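Local coordinates for Serine/threonine-protein kinase Tel1 (PDB 6SKY) that probably phosphorylates serine or threonine followed by glutamine in proteins such as histone H2A, activating checkpoint signalling when DNA is damaged, at residues Y2043-V2055 against C2133-L2147. Numbering follows the deposited sequence.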
loop_
_atom_site.group_PDB
_atom_site.type_symbol
_atom_site.label_atom_id
_atom_site.label_comp_id
_atom_site.label_asym_id
_atom_site.label_seq_id
_atom_site.Cartn_x
_atom_site.Cartn_y
_atom_site.Cartn_z
ATOM N N TYR A 2043 -12.415 19.785 32.743
ATOM C CA TYR A 2043 -13.638 19.574 31.964
ATOM C C TYR A 2043 -14.765 18.992 32.807
ATOM O O TYR A 2043 -15.937 19.310 32.580
ATOM C CB TYR A 2043 -13.374 18.674 30.762
ATOM C CG TYR A 2043 -12.568 19.352 29.703
ATOM C CD1 TYR A 2043 -13.031 20.485 29.082
ATOM C CD2 TYR A 2043 -11.338 18.865 29.333
ATOM C CE1 TYR A 2043 -12.290 21.110 28.131
ATOM C CE2 TYR A 2043 -10.598 19.483 28.379
ATOM C CZ TYR A 2043 -11.071 20.603 27.785
ATOM O OH TYR A 2043 -10.317 21.217 26.827
ATOM N N GLN A 2044 -14.436 18.135 33.767
ATOM C CA GLN A 2044 -15.438 17.615 34.685
ATOM C C GLN A 2044 -16.071 18.738 35.488
ATOM O O GLN A 2044 -17.297 18.828 35.591
ATOM C CB GLN A 2044 -14.795 16.589 35.605
ATOM C CG GLN A 2044 -15.710 16.029 36.636
ATOM C CD GLN A 2044 -15.036 14.989 37.472
ATOM O OE1 GLN A 2044 -13.980 15.223 38.033
ATOM N NE2 GLN A 2044 -15.641 13.825 37.556
ATOM N N SER A 2045 -15.249 19.611 36.065
ATOM C CA SER A 2045 -15.787 20.774 36.750
ATOM C C SER A 2045 -16.653 21.605 35.828
ATOM O O SER A 2045 -17.638 22.197 36.267
ATOM C CB SER A 2045 -14.658 21.624 37.300
ATOM O OG SER A 2045 -15.132 22.921 37.569
ATOM N N MET A 2046 -16.292 21.686 34.551
ATOM C CA MET A 2046 -17.140 22.396 33.600
ATOM C C MET A 2046 -18.484 21.707 33.431
ATOM O O MET A 2046 -19.493 22.365 33.166
ATOM C CB MET A 2046 -16.427 22.510 32.259
ATOM C CG MET A 2046 -17.062 23.456 31.290
ATOM S SD MET A 2046 -16.190 23.446 29.730
ATOM C CE MET A 2046 -17.142 24.652 28.830
ATOM N N TYR A 2047 -18.520 20.389 33.585
ATOM C CA TYR A 2047 -19.774 19.653 33.476
ATOM C C TYR A 2047 -20.620 19.797 34.735
ATOM O O TYR A 2047 -21.829 20.033 34.655
ATOM C CB TYR A 2047 -19.473 18.184 33.194
ATOM C CG TYR A 2047 -20.679 17.299 33.059
ATOM C CD1 TYR A 2047 -21.517 17.406 31.966
ATOM C CD2 TYR A 2047 -20.959 16.332 34.005
ATOM C CE1 TYR A 2047 -22.608 16.597 31.835
ATOM C CE2 TYR A 2047 -22.046 15.517 33.880
ATOM C CZ TYR A 2047 -22.868 15.655 32.794
ATOM O OH TYR A 2047 -23.960 14.839 32.664
ATOM N N GLN A 2048 -19.998 19.650 35.904
ATOM C CA GLN A 2048 -20.695 19.666 37.190
ATOM C C GLN A 2048 -20.565 21.033 37.858
ATOM O O GLN A 2048 -19.934 21.182 38.900
ATOM C CB GLN A 2048 -20.136 18.582 38.097
ATOM C CG GLN A 2048 -19.921 17.268 37.422
ATOM C CD GLN A 2048 -19.204 16.291 38.307
ATOM O OE1 GLN A 2048 -18.506 16.682 39.235
ATOM N NE2 GLN A 2048 -19.371 15.008 38.029
ATOM N N ALA A 2049 -21.183 22.040 37.255
ATOM C CA ALA A 2049 -21.103 23.370 37.843
ATOM C C ALA A 2049 -22.153 24.256 37.210
ATOM O O ALA A 2049 -22.458 24.121 36.024
ATOM C CB ALA A 2049 -19.719 23.996 37.661
ATOM N N GLN A 2050 -22.689 25.171 38.012
ATOM C CA GLN A 2050 -23.705 26.105 37.559
ATOM C C GLN A 2050 -23.208 27.537 37.521
ATOM O O GLN A 2050 -23.966 28.432 37.142
ATOM C CB GLN A 2050 -24.948 26.018 38.449
ATOM C CG GLN A 2050 -25.563 24.639 38.521
ATOM C CD GLN A 2050 -24.907 23.772 39.567
ATOM O OE1 GLN A 2050 -24.097 24.248 40.361
ATOM N NE2 GLN A 2050 -25.249 22.492 39.576
ATOM N N GLU A 2051 -21.962 27.779 37.896
ATOM C CA GLU A 2051 -21.398 29.116 37.908
ATOM C C GLU A 2051 -20.034 29.099 37.243
ATOM O O GLU A 2051 -19.219 28.211 37.502
ATOM C CB GLU A 2051 -21.280 29.651 39.337
ATOM C CG GLU A 2051 -22.548 30.283 39.876
ATOM C CD GLU A 2051 -22.649 31.752 39.525
ATOM O OE1 GLU A 2051 -21.753 32.254 38.816
ATOM O OE2 GLU A 2051 -23.619 32.407 39.961
ATOM N N LEU A 2052 -19.788 30.099 36.402
ATOM C CA LEU A 2052 -18.516 30.211 35.705
ATOM C C LEU A 2052 -17.341 30.386 36.656
ATOM O O LEU A 2052 -16.200 30.094 36.281
ATOM C CB LEU A 2052 -18.585 31.385 34.737
ATOM C CG LEU A 2052 -17.762 31.278 33.470
ATOM C CD1 LEU A 2052 -18.150 30.019 32.745
ATOM C CD2 LEU A 2052 -18.015 32.493 32.613
ATOM N N ASP A 2053 -17.592 30.840 37.882
ATOM C CA ASP A 2053 -16.506 31.114 38.812
ATOM C C ASP A 2053 -15.868 29.835 39.331
ATOM O O ASP A 2053 -14.646 29.782 39.509
ATOM C CB ASP A 2053 -17.038 31.955 39.962
ATOM C CG ASP A 2053 -17.958 33.059 39.486
ATOM O OD1 ASP A 2053 -17.477 33.975 38.788
ATOM O OD2 ASP A 2053 -19.166 32.998 39.788
ATOM N N THR A 2054 -16.669 28.797 39.564
ATOM C CA THR A 2054 -16.113 27.507 39.949
ATOM C C THR A 2054 -15.224 26.944 38.847
ATOM O O THR A 2054 -14.152 26.382 39.119
ATOM C CB THR A 2054 -17.244 26.534 40.262
ATOM O OG1 THR A 2054 -18.274 27.215 40.983
ATOM C CG2 THR A 2054 -16.731 25.380 41.090
ATOM N N VAL A 2055 -15.649 27.093 37.596
ATOM C CA VAL A 2055 -14.871 26.562 36.490
ATOM C C VAL A 2055 -13.575 27.341 36.332
ATOM O O VAL A 2055 -12.517 26.757 36.075
ATOM C CB VAL A 2055 -15.707 26.571 35.202
ATOM C CG1 VAL A 2055 -15.075 25.680 34.176
ATOM C CG2 VAL A 2055 -17.106 26.116 35.493
ATOM N N CYS A 2133 -8.035 18.241 22.670
ATOM C CA CYS A 2133 -8.560 19.024 23.781
ATOM C C CYS A 2133 -9.427 20.176 23.293
ATOM O O CYS A 2133 -10.417 20.524 23.936
ATOM C CB CYS A 2133 -7.424 19.532 24.652
ATOM S SG CYS A 2133 -6.737 18.294 25.738
ATOM N N ARG A 2134 -9.078 20.780 22.158
ATOM C CA ARG A 2134 -9.893 21.866 21.622
ATOM C C ARG A 2134 -11.265 21.372 21.196
ATOM O O ARG A 2134 -12.269 22.071 21.367
ATOM C CB ARG A 2134 -9.177 22.518 20.449
ATOM C CG ARG A 2134 -9.916 23.670 19.846
ATOM C CD ARG A 2134 -9.376 24.001 18.490
ATOM N NE ARG A 2134 -8.036 24.562 18.557
ATOM C CZ ARG A 2134 -7.315 24.885 17.493
ATOM N NH1 ARG A 2134 -6.108 25.393 17.639
ATOM N NH2 ARG A 2134 -7.804 24.696 16.282
ATOM N N GLU A 2135 -11.323 20.171 20.635
ATOM C CA GLU A 2135 -12.607 19.572 20.291
ATOM C C GLU A 2135 -13.476 19.372 21.524
ATOM O O GLU A 2135 -14.674 19.689 21.516
ATOM C CB GLU A 2135 -12.368 18.248 19.589
ATOM C CG GLU A 2135 -13.604 17.544 19.153
ATOM C CD GLU A 2135 -13.384 16.062 19.067
ATOM O OE1 GLU A 2135 -12.457 15.574 19.742
ATOM O OE2 GLU A 2135 -14.127 15.383 18.329
ATOM N N THR A 2136 -12.890 18.827 22.591
ATOM C CA THR A 2136 -13.639 18.664 23.837
ATOM C C THR A 2136 -14.141 20.000 24.366
ATOM O O THR A 2136 -15.291 20.114 24.797
ATOM C CB THR A 2136 -12.781 17.982 24.890
ATOM O OG1 THR A 2136 -12.315 16.735 24.380
ATOM C CG2 THR A 2136 -13.586 17.720 26.113
ATOM N N THR A 2137 -13.290 21.021 24.341
ATOM C CA THR A 2137 -13.683 22.340 24.818
ATOM C C THR A 2137 -14.882 22.875 24.054
ATOM O O THR A 2137 -15.850 23.351 24.652
ATOM C CB THR A 2137 -12.504 23.295 24.698
ATOM O OG1 THR A 2137 -11.457 22.865 25.566
ATOM C CG2 THR A 2137 -12.902 24.665 25.080
ATOM N N LEU A 2138 -14.835 22.804 22.725
ATOM C CA LEU A 2138 -15.907 23.386 21.926
ATOM C C LEU A 2138 -17.217 22.628 22.100
ATOM O O LEU A 2138 -18.287 23.243 22.186
ATOM C CB LEU A 2138 -15.497 23.441 20.459
ATOM C CG LEU A 2138 -14.469 24.512 20.104
ATOM C CD1 LEU A 2138 -14.130 24.450 18.648
ATOM C CD2 LEU A 2138 -14.986 25.874 20.459
ATOM N N SER A 2139 -17.160 21.301 22.203
ATOM C CA SER A 2139 -18.402 20.557 22.387
ATOM C C SER A 2139 -18.997 20.794 23.767
ATOM O O SER A 2139 -20.211 21.001 23.896
ATOM C CB SER A 2139 -18.172 19.072 22.153
ATOM O OG SER A 2139 -17.627 18.462 23.295
ATOM N N MET A 2140 -18.165 20.781 24.813
ATOM C CA MET A 2140 -18.668 21.052 26.155
ATOM C C MET A 2140 -19.279 22.438 26.250
ATOM O O MET A 2140 -20.316 22.621 26.890
ATOM C CB MET A 2140 -17.551 20.904 27.178
ATOM C CG MET A 2140 -17.186 19.485 27.493
ATOM S SD MET A 2140 -18.488 18.634 28.374
ATOM C CE MET A 2140 -18.727 19.762 29.722
ATOM N N TRP A 2141 -18.650 23.433 25.634
ATOM C CA TRP A 2141 -19.209 24.776 25.664
ATOM C C TRP A 2141 -20.530 24.838 24.922
ATOM O O TRP A 2141 -21.435 25.574 25.317
ATOM C CB TRP A 2141 -18.213 25.753 25.063
ATOM C CG TRP A 2141 -18.503 27.170 25.332
ATOM C CD1 TRP A 2141 -18.538 27.779 26.540
ATOM C CD2 TRP A 2141 -18.754 28.182 24.365
ATOM N NE1 TRP A 2141 -18.812 29.107 26.392
ATOM C CE2 TRP A 2141 -18.947 29.379 25.060
ATOM C CE3 TRP A 2141 -18.842 28.190 22.976
ATOM C CZ2 TRP A 2141 -19.227 30.568 24.417
ATOM C CZ3 TRP A 2141 -19.115 29.369 22.343
ATOM C CH2 TRP A 2141 -19.306 30.542 23.059
ATOM N N SER A 2142 -20.661 24.081 23.836
ATOM C CA SER A 2142 -21.930 24.073 23.121
ATOM C C SER A 2142 -23.030 23.384 23.914
ATOM O O SER A 2142 -24.208 23.692 23.723
ATOM C CB SER A 2142 -21.761 23.401 21.768
ATOM O OG SER A 2142 -23.017 23.160 21.181
ATOM N N GLN A 2143 -22.677 22.450 24.798
ATOM C CA GLN A 2143 -23.700 21.726 25.547
ATOM C C GLN A 2143 -24.180 22.491 26.774
ATOM O O GLN A 2143 -25.367 22.443 27.107
ATOM C CB GLN A 2143 -23.171 20.366 25.980
ATOM C CG GLN A 2143 -22.946 19.405 24.853
ATOM C CD GLN A 2143 -22.316 18.130 25.324
ATOM O OE1 GLN A 2143 -22.087 17.944 26.514
ATOM N NE2 GLN A 2143 -22.023 17.239 24.393
ATOM N N ARG A 2144 -23.277 23.175 27.470
ATOM C CA ARG A 2144 -23.558 23.776 28.774
ATOM C C ARG A 2144 -24.123 25.172 28.584
ATOM O O ARG A 2144 -23.392 26.150 28.476
ATOM C CB ARG A 2144 -22.293 23.800 29.613
ATOM C CG ARG A 2144 -21.722 22.433 29.836
ATOM C CD ARG A 2144 -22.679 21.653 30.654
ATOM N NE ARG A 2144 -23.106 22.489 31.760
ATOM C CZ ARG A 2144 -24.106 22.208 32.577
ATOM N NH1 ARG A 2144 -24.804 21.095 32.418
ATOM N NH2 ARG A 2144 -24.405 23.050 33.550
ATOM N N HIS A 2145 -25.451 25.270 28.585
ATOM C CA HIS A 2145 -26.109 26.517 28.219
ATOM C C HIS A 2145 -26.031 27.577 29.304
ATOM O O HIS A 2145 -26.140 28.765 28.992
ATOM C CB HIS A 2145 -27.571 26.258 27.880
ATOM C CG HIS A 2145 -27.764 25.312 26.742
ATOM N ND1 HIS A 2145 -27.845 25.730 25.434
ATOM C CD2 HIS A 2145 -27.894 23.967 26.714
ATOM C CE1 HIS A 2145 -28.011 24.683 24.649
ATOM N NE2 HIS A 2145 -28.046 23.601 25.401
ATOM N N ASN A 2146 -25.866 27.189 30.564
ATOM C CA ASN A 2146 -25.848 28.178 31.631
ATOM C C ASN A 2146 -24.483 28.819 31.820
ATOM O O ASN A 2146 -24.397 29.887 32.428
ATOM C CB ASN A 2146 -26.327 27.547 32.939
ATOM C CG ASN A 2146 -25.638 26.241 33.252
ATOM O OD1 ASN A 2146 -24.454 26.074 32.998
ATOM N ND2 ASN A 2146 -26.384 25.307 33.817
ATOM N N LEU A 2147 -23.423 28.208 31.302
ATOM C CA LEU A 2147 -22.085 28.772 31.398
ATOM C C LEU A 2147 -21.814 29.852 30.364
ATOM O O LEU A 2147 -20.797 30.541 30.467
ATOM C CB LEU A 2147 -21.044 27.666 31.252
ATOM C CG LEU A 2147 -20.468 27.038 32.513
ATOM C CD1 LEU A 2147 -21.504 26.952 33.587
ATOM C CD2 LEU A 2147 -19.929 25.664 32.195
#
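Tyr2043 lays one face of its ring on the methyl of Thr2136: CG2 stands 3.9 Å from the ring centroid and 2° off the normal, a CH-pi contact centred on the ring. The phenol reaches on to Thr2137, whose OG1 lies at the ring edge, in plane, beside Tyr2043 OH; the modelled separation is too short at this resolution for a hydrogen bond there to be more than doubtful. One turn on, the side chains of Met2046 and Met2140 run alongside each other, pointing opposite ways. With CG anti to the backbone N (chi1 -168°) and the chain extended beyond it, Met2046 passes SD by Met2140 CB at 3.9 Å and ends with CE beside the backbone of Trp2141, at the edge of the indole. Met2140 is bent instead, its CE curling back to Tyr2047 CB (3.9 Å). The short axes of helices 2043-2047 and 2133-2143 run nearly parallel, 7° apart and 10.7 Å at closest approach, as expected for like-directed helices of the alpha-solenoid FAT domain; helix 2077-2097 touches both segments, at Val2055 and at Thr2137. Beyond the end of helix 2133-2143, Leu2147 fills a hollow: CD2 meets Met2046 O (3.5 Å) and CG, with Val2055 CG2 more distant, while Leu2052 CD1 crosses against Leu2147 CG at 3.8 Å. Arg2144 folds its bent chain over the C-terminal end of helix 2043-2047; Tyr2047 O sits over the middle of one guanidinium face, 3.7 Å from its plane, and NH2 is 3.3 Å from Ala2049 O. An alanine here is likely to open a gap over this helix end, leaving the carbonyls of Tyr2047 and Ala2049 without their nearby positive charge. Arg2144 NH2 also gives Asn2146 OD1 a weak, bent hydrogen bond.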